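Local coordinates for IPT/TIG domain-containing protein (Bacteroides thetaiotaomicron, PDB 3TC9) that is of uncharacterised function but probably serves as an auxiliary nutrient-binding protein, joining an immunoglobulin-like domain to a six-bladed beta-propeller, at residues Y283-V288 / R365-Q370. Numbering follows the deposited sequence. Where two conformers were deposited one is given.
Sequences YAYIVV and RILTPQ
The Tyr285 ring is covered on both faces: Leu367 CD2 lies over one and Tyr283 CE1 over the opposite one, each displaced toward the rim. On the Leu367 side the methyl makes a CH-pi contact, CD2 standing 3.9 Å from the ring centroid and 23° off the normal. It sits nearest the hydroxyl-bearing end, with Leu367 CD2 3.6 Å from Tyr285 CZ. The neighbouring Tyr283 ring presents its own edge, Tyr285 CE2 lying in the Tyr283 plane. With CG anti to the backbone N (chi1 170°), Leu367 reaches out from its strand and meets the tyrosine, which comes from the opposite direction.

At the edge of the Tyr285 ring, in its plane, a water lies 2.6 Å from Tyr285 OH and donates to Leu367 O at 2.7 Å. A second water, 3.0 Å from Tyr285 OH, donates to Pro369 O, also at 3.0 Å. The phenol oxygen is thus tied through two waters to the carbonyl that ends strand 363-367, Leu367 O, and to Pro369 O in the turn after it, while the direct contact is mainly with the Leu367 CD2 methyl. A phenylalanine in place of Tyr285 would keep the ring over CD2 but would probably leave both bridging waters without their shared partner and loosen the link to Leu367 O and Pro369 O.

Phe354, on strand 352-358, also meets the Tyr285 ring with its plane inclined by about 60°, adding an aromatic contact from the sheet that carries Leu367. Strands 283-288 and 363-367 belong to two different antiparallel sheets, of four and five strands respectively, and Tyr285 and Leu367, the nearest CA pair, stand 10.4 Å apart. Such packing of sheet against sheet through side chains and bridging waters, without shared backbone bonds, is characteristic of adjacent blades in a beta-propeller, here the six-bladed one.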
# COMPACT_ATOMS: atom_id res chain seq x y z
N TYR B 283 18.90 -6.21 10.10
CA TYR B 283 19.70 -5.20 10.79
C TYR B 283 18.91 -4.56 11.88
O TYR B 283 17.70 -4.71 11.94
CB TYR B 283 20.23 -4.12 9.81
CG TYR B 283 19.19 -3.15 9.28
CD1 TYR B 283 18.93 -1.95 9.94
CD2 TYR B 283 18.52 -3.40 8.08
CE1 TYR B 283 18.00 -1.04 9.44
CE2 TYR B 283 17.63 -2.47 7.55
CZ TYR B 283 17.36 -1.30 8.24
OH TYR B 283 16.45 -0.41 7.75
N ALA B 284 19.59 -3.79 12.73
CA ALA B 284 18.96 -3.00 13.76
C ALA B 284 19.53 -1.60 13.75
O ALA B 284 20.69 -1.41 13.37
CB ALA B 284 19.15 -3.64 15.13
N TYR B 285 18.71 -0.62 14.14
CA TYR B 285 19.16 0.74 14.37
C TYR B 285 19.51 0.82 15.84
O TYR B 285 18.81 0.23 16.68
CB TYR B 285 18.12 1.81 13.97
CG TYR B 285 18.05 2.09 12.48
CD1 TYR B 285 19.21 2.18 11.71
CD2 TYR B 285 16.83 2.30 11.85
CE1 TYR B 285 19.16 2.46 10.34
CE2 TYR B 285 16.76 2.56 10.47
CZ TYR B 285 17.93 2.64 9.72
OH TYR B 285 17.86 2.95 8.38
N ILE B 286 20.64 1.45 16.15
CA ILE B 286 21.11 1.68 17.50
C ILE B 286 20.96 3.19 17.69
O ILE B 286 21.66 3.98 17.04
CB ILE B 286 22.53 1.11 17.72
CG1 ILE B 286 22.51 -0.44 17.57
CG2 ILE B 286 23.09 1.54 19.09
CD1 ILE B 286 23.83 -1.17 17.72
N VAL B 287 19.94 3.60 18.47
CA VAL B 287 19.56 4.98 18.67
C VAL B 287 20.21 5.47 19.93
O VAL B 287 19.80 5.05 21.04
CB VAL B 287 18.02 5.12 18.70
CG1 VAL B 287 17.55 6.56 18.99
CG2 VAL B 287 17.40 4.59 17.39
N VAL B 288 21.22 6.38 19.77
CA VAL B 288 21.97 6.93 20.92
C VAL B 288 21.29 8.22 21.42
O VAL B 288 21.52 9.32 20.90
CB VAL B 288 23.48 7.10 20.70
CG1 VAL B 288 24.19 7.24 22.04
CG2 VAL B 288 24.04 5.91 19.93
N ARG B 365 10.67 12.64 13.24
CA ARG B 365 11.61 12.64 12.12
C ARG B 365 11.44 11.37 11.30
O ARG B 365 10.85 10.42 11.77
CB ARG B 365 13.07 12.78 12.61
CG ARG B 365 13.30 13.84 13.69
CD ARG B 365 13.30 15.28 13.23
NE ARG B 365 14.30 15.58 12.20
CZ ARG B 365 15.56 15.93 12.43
NH1 ARG B 365 16.02 16.02 13.67
NH2 ARG B 365 16.37 16.19 11.42
N ILE B 366 11.91 11.39 10.05
CA ILE B 366 11.92 10.22 9.18
C ILE B 366 13.36 9.96 8.73
O ILE B 366 13.98 10.86 8.20
CB ILE B 366 10.98 10.32 7.93
CG1 ILE B 366 9.57 10.88 8.26
CG2 ILE B 366 10.92 8.97 7.17
CD1 ILE B 366 8.86 11.37 7.07
N LEU B 367 13.84 8.73 8.92
CA LEU B 367 15.13 8.24 8.45
C LEU B 367 14.87 7.22 7.35
O LEU B 367 14.30 6.14 7.63
CB LEU B 367 15.97 7.61 9.58
CG LEU B 367 17.24 6.84 9.17
CD1 LEU B 367 18.27 7.74 8.45
CD2 LEU B 367 17.86 6.18 10.36
N THR B 368 15.24 7.57 6.10
CA THR B 368 15.08 6.68 4.95
C THR B 368 16.22 5.66 4.92
O THR B 368 17.29 5.93 5.45
CB THR B 368 15.06 7.45 3.61
OG1 THR B 368 16.39 7.81 3.27
CG2 THR B 368 14.11 8.63 3.61
N PRO B 369 16.03 4.53 4.23
CA PRO B 369 17.11 3.52 4.17
C PRO B 369 18.46 4.03 3.60
O PRO B 369 19.51 3.45 3.92
CB PRO B 369 16.52 2.45 3.27
CG PRO B 369 15.05 2.60 3.41
CD PRO B 369 14.80 4.04 3.58
N GLN B 370 18.40 5.13 2.77
CA GLN B 370 19.55 5.77 2.12
C GLN B 370 20.26 6.79 3.06
O GLN B 370 21.28 7.38 2.68
CB GLN B 370 19.14 6.47 0.80
CG GLN B 370 18.65 5.54 -0.31
CD GLN B 370 19.00 6.03 -1.70
OE1 GLN B 370 18.47 7.03 -2.22
NE2 GLN B 370 19.89 5.30 -2.35
O HOH W 1 15.51 3.71 7.43
O HOH W 2 19.63 1.70 6.32